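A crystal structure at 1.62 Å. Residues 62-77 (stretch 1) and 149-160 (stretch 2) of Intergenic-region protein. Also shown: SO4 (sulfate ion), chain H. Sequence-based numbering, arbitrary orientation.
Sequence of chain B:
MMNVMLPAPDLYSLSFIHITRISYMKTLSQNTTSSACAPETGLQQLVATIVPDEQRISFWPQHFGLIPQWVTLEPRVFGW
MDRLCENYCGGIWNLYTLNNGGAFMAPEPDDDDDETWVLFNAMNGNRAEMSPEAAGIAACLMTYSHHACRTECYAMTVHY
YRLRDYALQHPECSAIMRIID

Stretch 1, residues 62-77: QHFGLIPQWVTLEPRV
Stretch 2 149-160: CRTECYAMTVHY

Stretch 1 leaves a helix at its start, passes through a type I turn (Phe64 to Ile67) and a type II turn (Ile67 to Trp70), with Gln69 at phi/psi 64/32, has helical phi/psi from Trp70 and is regularly helical by Val77. In stretch 2, Glu152 (phi/psi 53/35) interrupts the helical path between 149-151 and 154-160, and Cys153 takes the N-cap position. The register reads Ile67 CA to Cys153 CA 6.4 Å and Pro68 CA to Thr151 CA 6.8 Å; these segments run antiparallel.

A hydrogen bond joins the stretches: His159 NE2 donates to His63 O at 2.8 Å and 170°, so the carbonyl lies near the plane of the imidazole. That leaves the ring face free to stack, offset, on Phe64 (chi1 -62°; His159 chi1 -90°), with centroids 3.9 Å apart and planes at 15°.

Apolar packing centres on Ile67 (m, t). Its CG1 lies 3.8 Å from Ala155 CB and 4.0 Å from Cys153 SG, while its CD1 reaches Met156 CE (t, p, m) at 3.9 Å. Pro68 CD meets Cys153 SG at 3.9 Å, and Leu73 CD2 (m, t) meets Met156 SD at 4.1 Å.

Arg76 (m, t, t, chi4 -74°) brings NH2 to 3.8 Å from NH1 of Arg150 (t, t, t), like charges close together; Arg76 NH1 donates to sulfate O3 at 3.1 Å.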

ATOM      1  N   GLN B  62      14.449 -13.697  -2.495  1.00 29.88           N
ATOM      2  CA  GLN B  62      13.439 -14.129  -1.519  1.00 30.30           C
ATOM      3  C   GLN B  62      12.254 -13.158  -1.439  1.00 30.12           C
ATOM      4  O   GLN B  62      11.096 -13.595  -1.404  1.00 30.06           O
ATOM      5  CB  GLN B  62      14.071 -14.333  -0.133  1.00 30.66           C
ATOM      6  CG  GLN B  62      13.103 -14.685   0.990  1.00 32.12           C
ATOM      7  CD  GLN B  62      13.815 -15.160   2.263  1.00 33.51           C
ATOM      8  OE1 GLN B  62      14.859 -15.814   2.198  1.00 35.97           O
ATOM      9  NE2 GLN B  62      13.255 -14.817   3.422  1.00 34.13           N
ATOM     10  N   HIS B  63      12.548 -11.854  -1.429  1.00 29.27           N
ATOM     11  CA  HIS B  63      11.514 -10.813  -1.250  1.00 29.05           C
ATOM     12  C   HIS B  63      11.060 -10.116  -2.541  1.00 28.58           C
ATOM     13  O   HIS B  63       9.981  -9.519  -2.567  1.00 28.18           O
ATOM     14  CB  HIS B  63      11.978  -9.762  -0.229  1.00 28.76           C
ATOM     15  CG  HIS B  63      12.175 -10.307   1.154  1.00 29.71           C
ATOM     16  ND1 HIS B  63      11.142 -10.432   2.060  1.00 30.57           N
ATOM     17  CD2 HIS B  63      13.282 -10.775   1.781  1.00 30.90           C
ATOM     18  CE1 HIS B  63      11.607 -10.948   3.185  1.00 31.43           C
ATOM     19  NE2 HIS B  63      12.901 -11.167   3.042  1.00 30.60           N
ATOM     20  N   PHE B  64      11.867 -10.204  -3.597  1.00 28.91           N
ATOM     21  CA  PHE B  64      11.621  -9.436  -4.834  1.00 29.01           C
ATOM     22  C   PHE B  64      11.659 -10.295  -6.117  1.00 29.67           C
ATOM     23  O   PHE B  64      11.491  -9.765  -7.214  1.00 29.96           O
ATOM     24  CB  PHE B  64      12.631  -8.272  -4.963  1.00 28.83           C
ATOM     25  CG  PHE B  64      12.553  -7.251  -3.844  1.00 27.99           C
ATOM     26  CD1 PHE B  64      11.834  -6.069  -4.006  1.00 27.56           C
ATOM     27  CD2 PHE B  64      13.207  -7.471  -2.635  1.00 28.34           C
ATOM     28  CE1 PHE B  64      11.767  -5.122  -2.984  1.00 27.63           C
ATOM     29  CE2 PHE B  64      13.139  -6.537  -1.605  1.00 29.42           C
ATOM     30  CZ  PHE B  64      12.426  -5.363  -1.774  1.00 28.52           C
ATOM     31  N   GLY B  65      11.832 -11.611  -5.984  1.00 29.95           N
ATOM     32  CA  GLY B  65      12.092 -12.486  -7.141  1.00 30.00           C
ATOM     33  C   GLY B  65      10.995 -12.626  -8.201  1.00 30.50           C
ATOM     34  O   GLY B  65      11.233 -13.198  -9.270  1.00 30.63           O
ATOM     35  N   LEU B  66       9.792 -12.140  -7.908  1.00 31.02           N
ATOM     36  CA  LEU B  66       8.686 -12.153  -8.873  1.00 31.36           C
ATOM     37  C   LEU B  66       8.698 -10.931  -9.795  1.00 31.40           C
ATOM     38  O   LEU B  66       7.945 -10.887 -10.770  1.00 31.71           O
ATOM     39  CB  LEU B  66       7.333 -12.229  -8.151  1.00 31.42           C
ATOM     40  CG  LEU B  66       7.046 -13.495  -7.335  1.00 32.31           C
ATOM     41  CD1 LEU B  66       5.731 -13.330  -6.562  1.00 34.42           C
ATOM     42  CD2 LEU B  66       7.013 -14.726  -8.214  1.00 34.32           C
ATOM     43  N   ILE B  67       9.564  -9.961  -9.502  1.00 31.04           N
ATOM     44  CA  ILE B  67       9.563  -8.667 -10.183  1.00 31.21           C
ATOM     45  C   ILE B  67      10.641  -8.634 -11.265  1.00 31.12           C
ATOM     46  O   ILE B  67      11.787  -8.987 -11.001  1.00 30.73           O
ATOM     47  CB  ILE B  67       9.812  -7.511  -9.170  1.00 31.32           C
ATOM     48  CG1 ILE B  67       8.698  -7.479  -8.103  1.00 31.55           C
ATOM     49  CG2 ILE B  67       9.937  -6.155  -9.902  1.00 30.89           C
ATOM     50  CD1 ILE B  67       9.064  -6.686  -6.835  1.00 33.15           C
ATOM     51  N   PRO B  68      10.292  -8.185 -12.488  1.00 30.84           N
ATOM     52  CA  PRO B  68      11.322  -8.105 -13.528  1.00 30.87           C
ATOM     53  C   PRO B  68      12.512  -7.241 -13.112  1.00 30.57           C
ATOM     54  O   PRO B  68      12.330  -6.190 -12.500  1.00 30.52           O
ATOM     55  CB  PRO B  68      10.578  -7.474 -14.712  1.00 30.66           C
ATOM     56  CG  PRO B  68       9.141  -7.857 -14.487  1.00 30.83           C
ATOM     57  CD  PRO B  68       8.975  -7.756 -12.996  1.00 31.14           C
ATOM     58  N   GLN B  69      13.715  -7.712 -13.424  1.00 30.81           N
ATOM     59  CA  GLN B  69      14.962  -6.999 -13.107  1.00 30.91           C
ATOM     60  C   GLN B  69      15.244  -6.811 -11.612  1.00 30.32           C
ATOM     61  O   GLN B  69      15.897  -5.844 -11.219  1.00 30.04           O
ATOM     62  CB  GLN B  69      15.021  -5.640 -13.824  1.00 31.59           C
ATOM     63  CG  GLN B  69      14.998  -5.749 -15.328  1.00 33.20           C
ATOM     64  CD  GLN B  69      15.426  -4.464 -15.977  1.00 36.93           C
ATOM     65  OE1 GLN B  69      14.593  -3.653 -16.373  1.00 42.05           O
ATOM     66  NE2 GLN B  69      16.730  -4.247 -16.047  1.00 38.78           N
ATOM     67  N   TRP B  70      14.808  -7.760 -10.784  1.00 29.21           N
ATOM     68  CA  TRP B  70      15.027  -7.655  -9.334  1.00 29.06           C
ATOM     69  C   TRP B  70      16.513  -7.568  -8.971  1.00 28.59           C
ATOM     70  O   TRP B  70      16.866  -6.964  -7.965  1.00 28.69           O
ATOM     71  CB  TRP B  70      14.332  -8.785  -8.535  1.00 28.98           C
ATOM     72  CG  TRP B  70      14.699 -10.180  -8.932  1.00 28.99           C
ATOM     73  CD1 TRP B  70      13.975 -11.011  -9.738  1.00 29.11           C
ATOM     74  CD2 TRP B  70      15.864 -10.928  -8.530  1.00 27.96           C
ATOM     75  NE1 TRP B  70      14.624 -12.212  -9.885  1.00 29.23           N
ATOM     76  CE2 TRP B  70      15.783 -12.192  -9.155  1.00 28.54           C
ATOM     77  CE3 TRP B  70      16.971 -10.651  -7.719  1.00 28.81           C
ATOM     78  CZ2 TRP B  70      16.760 -13.173  -8.984  1.00 27.92           C
ATOM     79  CZ3 TRP B  70      17.945 -11.623  -7.562  1.00 28.63           C
ATOM     80  CH2 TRP B  70      17.837 -12.865  -8.196  1.00 27.81           C
ATOM     81  N   VAL B  71      17.384  -8.162  -9.781  1.00 28.69           N
ATOM     82  CA  VAL B  71      18.814  -8.179  -9.468  1.00 28.86           C
ATOM     83  C   VAL B  71      19.415  -6.774  -9.611  1.00 29.10           C
ATOM     84  O   VAL B  71      20.490  -6.505  -9.074  1.00 29.94           O
ATOM     85  CB  VAL B  71      19.579  -9.193 -10.344  1.00 29.17           C
ATOM     86  CG1 VAL B  71      19.686  -8.686 -11.769  1.00 29.04           C
ATOM     87  CG2 VAL B  71      20.961  -9.479  -9.753  1.00 28.81           C
ATOM     88  N   THR B  72      18.705  -5.892 -10.317  1.00 29.16           N
ATOM     89  CA  THR B  72      19.151  -4.502 -10.526  1.00 29.23           C
ATOM     90  C   THR B  72      18.665  -3.519  -9.454  1.00 29.08           C
ATOM     91  O   THR B  72      19.091  -2.353  -9.437  1.00 29.09           O
ATOM     92  CB  THR B  72      18.691  -3.944 -11.910  1.00 28.88           C
ATOM     93  OG1 THR B  72      17.290  -3.627 -11.873  1.00 30.91           O
ATOM     94  CG2 THR B  72      18.976  -4.931 -13.025  1.00 30.29           C
ATOM     95  N   LEU B  73      17.777  -3.951  -8.568  1.00 29.03           N
ATOM     96  CA  LEU B  73      17.173  -3.014  -7.603  1.00 29.12           C
ATOM     97  C   LEU B  73      18.230  -2.366  -6.680  1.00 29.36           C
ATOM     98  O   LEU B  73      18.191  -1.148  -6.440  1.00 28.51           O
ATOM     99  CB  LEU B  73      16.045  -3.683  -6.803  1.00 29.15           C
ATOM    100  CG  LEU B  73      14.761  -3.973  -7.595  1.00 29.76           C
ATOM    101  CD1 LEU B  73      13.805  -4.888  -6.803  1.00 29.71           C
ATOM    102  CD2 LEU B  73      14.066  -2.686  -8.009  1.00 30.46           C
ATOM    103  N   GLU B  74      19.165  -3.163  -6.161  1.00 29.18           N
ATOM    104  CA  GLU B  74      20.197  -2.616  -5.275  1.00 29.15           C
ATOM    105  C   GLU B  74      21.043  -1.521  -5.979  1.00 29.06           C
ATOM    106  O   GLU B  74      21.170  -0.417  -5.452  1.00 29.80           O
ATOM    107  CB  GLU B  74      21.049  -3.722  -4.614  1.00 29.47           C
ATOM    108  CG  GLU B  74      22.249  -3.174  -3.831  1.00 29.65           C
ATOM    109  CD  GLU B  74      22.870  -4.162  -2.846  1.00 30.59           C
ATOM    110  OE1 GLU B  74      24.105  -4.106  -2.672  1.00 32.18           O
ATOM    111  OE2 GLU B  74      22.149  -4.990  -2.242  1.00 32.38           O
ATOM    112  N   PRO B  75      21.624  -1.813  -7.163  1.00 28.87           N
ATOM    113  CA  PRO B  75      22.223  -0.737  -7.972  1.00 28.53           C
ATOM    114  C   PRO B  75      21.323   0.489  -8.231  1.00 28.27           C
ATOM    115  O   PRO B  75      21.822   1.628  -8.255  1.00 27.44           O
ATOM    116  CB  PRO B  75      22.537  -1.439  -9.297  1.00 29.22           C
ATOM    117  CG  PRO B  75      22.752  -2.833  -8.930  1.00 29.43           C
ATOM    118  CD  PRO B  75      21.857  -3.134  -7.776  1.00 29.05           C
ATOM    119  N   ARG B  76      20.033   0.273  -8.455  1.00 27.97           N
ATOM    120  CA  ARG B  76      19.107   1.394  -8.702  1.00 28.39           C
ATOM    121  C   ARG B  76      18.920   2.287  -7.460  1.00 28.19           C
ATOM    122  O   ARG B  76      18.830   3.513  -7.582  1.00 28.45           O
ATOM    123  CB  ARG B  76      17.755   0.901  -9.231  1.00 28.16           C
ATOM    124  CG  ARG B  76      17.806   0.437 -10.684  1.00 30.36           C
ATOM    125  CD  ARG B  76      16.467  -0.118 -11.169  1.00 30.52           C
ATOM    126  NE  ARG B  76      16.626  -0.964 -12.343  1.00 32.01           N
ATOM    127  CZ  ARG B  76      16.878  -0.533 -13.573  1.00 32.27           C
ATOM    128  NH1 ARG B  76      17.030   0.766 -13.834  1.00 33.56           N
ATOM    129  NH2 ARG B  76      17.002  -1.417 -14.555  1.00 33.50           N
ATOM    130  N   VAL B  77      18.856   1.669  -6.277  1.00 28.36           N
ATOM    131  CA  VAL B  77      18.771   2.422  -5.011  1.00 28.14           C
ATOM    132  C   VAL B  77      20.012   3.309  -4.832  1.00 28.47           C
ATOM    133  O   VAL B  77      19.901   4.502  -4.533  1.00 28.83           O
ATOM    134  CB  VAL B  77      18.620   1.501  -3.778  1.00 27.99           C
ATOM    135  CG1 VAL B  77      18.667   2.320  -2.491  1.00 27.87           C
ATOM    136  CG2 VAL B  77      17.297   0.703  -3.844  1.00 26.62           C
ATOM    137  N   CYS B 149       6.092   1.591 -12.062  1.00 27.90           N
ATOM    138  CA  CYS B 149       5.528   2.242 -13.246  1.00 28.28           C
ATOM    139  C   CYS B 149       6.140   1.724 -14.555  1.00 28.59           C
ATOM    140  O   CYS B 149       5.454   1.647 -15.573  1.00 28.56           O
ATOM    141  CB  CYS B 149       5.664   3.759 -13.169  1.00 28.80           C
ATOM    142  SG  CYS B 149       4.761   4.506 -11.809  1.00 30.00           S
ATOM    143  N   ARG B 150       7.421   1.371 -14.524  1.00 28.54           N
ATOM    144  CA  ARG B 150       8.082   0.810 -15.700  1.00 28.57           C
ATOM    145  C   ARG B 150       7.605  -0.617 -16.012  1.00 28.77           C
ATOM    146  O   ARG B 150       7.343  -0.947 -17.163  1.00 28.99           O
ATOM    147  CB  ARG B 150       9.606   0.832 -15.534  1.00 28.60           C
ATOM    148  CG  ARG B 150      10.344   0.136 -16.666  1.00 29.15           C
ATOM    149  CD  ARG B 150      11.841   0.279 -16.565  1.00 29.28           C
ATOM    150  NE  ARG B 150      12.498  -0.517 -17.595  1.00 30.00           N
ATOM    151  CZ  ARG B 150      13.812  -0.558 -17.809  1.00 30.70           C
ATOM    152  NH1 ARG B 150      14.635   0.166 -17.073  1.00 31.37           N
ATOM    153  NH2 ARG B 150      14.307  -1.326 -18.770  1.00 31.92           N
ATOM    154  N   THR B 151       7.517  -1.455 -14.984  1.00 28.42           N
ATOM    155  CA  THR B 151       7.261  -2.882 -15.179  1.00 28.60           C
ATOM    156  C   THR B 151       5.782  -3.258 -15.204  1.00 28.72           C
ATOM    157  O   THR B 151       5.428  -4.325 -15.706  1.00 28.90           O
ATOM    158  CB  THR B 151       7.920  -3.723 -14.063  1.00 28.61           C
ATOM    159  OG1 THR B 151       7.369  -3.338 -12.804  1.00 28.33           O
ATOM    160  CG2 THR B 151       9.431  -3.522 -14.048  1.00 29.88           C
ATOM    161  N   GLU B 152       4.927  -2.396 -14.659  1.00 29.00           N
ATOM    162  CA  GLU B 152       3.512  -2.726 -14.418  1.00 29.49           C
ATOM    163  C   GLU B 152       3.364  -4.034 -13.617  1.00 29.44           C
ATOM    164  O   GLU B 152       2.417  -4.798 -13.820  1.00 29.41           O
ATOM    165  CB  GLU B 152       2.718  -2.776 -15.734  1.00 29.91           C
ATOM    166  CG  GLU B 152       2.306  -1.401 -16.275  1.00 31.68           C
ATOM    167  CD  GLU B 152       1.123  -0.771 -15.540  1.00 34.40           C
ATOM    168  OE1 GLU B 152       0.442  -1.454 -14.740  1.00 36.54           O
ATOM    169  OE2 GLU B 152       0.852   0.419 -15.784  1.00 36.73           O
ATOM    170  N   CYS B 153       4.298  -4.267 -12.698  1.00 28.87           N
ATOM    171  CA  CYS B 153       4.285  -5.449 -11.836  1.00 29.20           C
ATOM    172  C   CYS B 153       3.721  -5.083 -10.455  1.00 28.73           C
ATOM    173  O   CYS B 153       4.350  -4.355  -9.684  1.00 29.05           O
ATOM    174  CB  CYS B 153       5.698  -6.013 -11.710  1.00 29.21           C
ATOM    175  SG  CYS B 153       5.762  -7.539 -10.780  1.00 32.05           S
ATOM    176  N   TYR B 154       2.539  -5.602 -10.136  1.00 28.56           N
ATOM    177  CA  TYR B 154       1.858  -5.225  -8.892  1.00 28.20           C
ATOM    178  C   TYR B 154       2.633  -5.629  -7.631  1.00 27.79           C
ATOM    179  O   TYR B 154       2.471  -5.021  -6.577  1.00 27.90           O
ATOM    180  CB  TYR B 154       0.430  -5.791  -8.849  1.00 28.39           C
ATOM    181  CG  TYR B 154      -0.537  -5.097  -9.788  1.00 28.68           C
ATOM    182  CD1 TYR B 154      -1.216  -3.945  -9.396  1.00 29.56           C
ATOM    183  CD2 TYR B 154      -0.777  -5.596 -11.064  1.00 30.22           C
ATOM    184  CE1 TYR B 154      -2.103  -3.300 -10.255  1.00 30.10           C
ATOM    185  CE2 TYR B 154      -1.670  -4.956 -11.931  1.00 29.63           C
ATOM    186  CZ  TYR B 154      -2.325  -3.808 -11.520  1.00 30.09           C
ATOM    187  OH  TYR B 154      -3.217  -3.180 -12.378  1.00 32.17           O
ATOM    188  N   ALA B 155       3.475  -6.648  -7.731  1.00 28.22           N
ATOM    189  CA  ALA B 155       4.355  -7.004  -6.609  1.00 28.34           C
ATOM    190  C   ALA B 155       5.297  -5.844  -6.232  1.00 28.27           C
ATOM    191  O   ALA B 155       5.597  -5.648  -5.060  1.00 28.71           O
ATOM    192  CB  ALA B 155       5.155  -8.269  -6.921  1.00 28.64           C
ATOM    193  N   MET B 156       5.744  -5.065  -7.219  1.00 28.64           N
ATOM    194  CA  MET B 156       6.615  -3.903  -6.952  1.00 28.60           C
ATOM    195  C   MET B 156       5.796  -2.785  -6.290  1.00 28.55           C
ATOM    196  O   MET B 156       6.263  -2.146  -5.329  1.00 28.65           O
ATOM    197  CB  MET B 156       7.294  -3.408  -8.238  1.00 28.67           C
ATOM    198  CG  MET B 156       8.345  -2.306  -8.036  1.00 28.86           C
ATOM    199  SD  MET B 156       9.988  -2.777  -7.451  1.00 29.02           S
ATOM    200  CE  MET B 156       9.744  -2.990  -5.683  1.00 30.82           C
ATOM    201  N   THR B 157       4.584  -2.569  -6.808  1.00 28.12           N
ATOM    202  CA  THR B 157       3.608  -1.632  -6.217  1.00 28.08           C
ATOM    203  C   THR B 157       3.356  -1.931  -4.731  1.00 27.84           C
ATOM    204  O   THR B 157       3.326  -1.025  -3.888  1.00 27.54           O
ATOM    205  CB  THR B 157       2.243  -1.656  -6.974  1.00 27.74           C
ATOM    206  OG1 THR B 157       2.442  -1.784  -8.391  1.00 27.80           O
ATOM    207  CG2 THR B 157       1.418  -0.393  -6.686  1.00 29.14           C
ATOM    208  N   VAL B 158       3.171  -3.208  -4.398  1.00 27.96           N
ATOM    209  CA  VAL B 158       2.959  -3.576  -3.007  1.00 28.12           C
ATOM    210  C   VAL B 158       4.163  -3.248  -2.103  1.00 28.39           C
ATOM    211  O   VAL B 158       3.972  -2.724  -1.008  1.00 28.53           O
ATOM    212  CB  VAL B 158       2.537  -5.047  -2.883  1.00 27.67           C
ATOM    213  CG1 VAL B 158       2.592  -5.511  -1.428  1.00 28.06           C
ATOM    214  CG2 VAL B 158       1.142  -5.244  -3.498  1.00 26.82           C
ATOM    215  N   HIS B 159       5.381  -3.523  -2.567  1.00 28.56           N
ATOM    216  CA  HIS B 159       6.593  -3.077  -1.860  1.00 29.09           C
ATOM    217  C   HIS B 159       6.591  -1.553  -1.622  1.00 28.86           C
ATOM    218  O   HIS B 159       6.945  -1.087  -0.533  1.00 28.94           O
ATOM    219  CB  HIS B 159       7.872  -3.521  -2.592  1.00 29.37           C
ATOM    220  CG  HIS B 159       8.377  -4.868  -2.164  1.00 30.45           C
ATOM    221  ND1 HIS B 159       8.760  -5.141  -0.868  1.00 30.87           N
ATOM    222  CD2 HIS B 159       8.562  -6.016  -2.860  1.00 31.26           C
ATOM    223  CE1 HIS B 159       9.141  -6.404  -0.778  1.00 30.07           C
ATOM    224  NE2 HIS B 159       9.038  -6.958  -1.974  1.00 29.23           N
ATOM    225  N   TYR B 160       6.179  -0.780  -2.626  1.00 28.59           N
ATOM    226  CA  TYR B 160       6.069   0.668  -2.463  1.00 29.53           C
ATOM    227  C   TYR B 160       5.077   1.065  -1.362  1.00 29.59           C
ATOM    228  O   TYR B 160       5.415   1.851  -0.474  1.00 29.88           O
ATOM    229  CB  TYR B 160       5.675   1.343  -3.780  1.00 29.26           C
ATOM    230  CG  TYR B 160       5.503   2.849  -3.645  1.00 29.80           C
ATOM    231  CD1 TYR B 160       6.599   3.662  -3.402  1.00 30.59           C
ATOM    232  CD2 TYR B 160       4.250   3.447  -3.723  1.00 32.32           C
ATOM    233  CE1 TYR B 160       6.466   5.035  -3.253  1.00 31.46           C
ATOM    234  CE2 TYR B 160       4.100   4.840  -3.587  1.00 32.17           C
ATOM    235  CZ  TYR B 160       5.220   5.626  -3.346  1.00 31.79           C
ATOM    236  OH  TYR B 160       5.099   7.008  -3.207  1.00 32.19           O
TER
HETATM  237  S   SO4 H1158      17.002   4.385 -13.232  1.00 36.21           S
HETATM  238  O1  SO4 H1158      16.160   5.487 -12.758  1.00 39.68           O
HETATM  239  O2  SO4 H1158      18.374   4.858 -13.396  1.00 38.57           O
HETATM  240  O3  SO4 H1158      16.900   3.340 -12.197  1.00 34.99           O
HETATM  241  O4  SO4 H1158      16.512   3.930 -14.542  1.00 37.69           O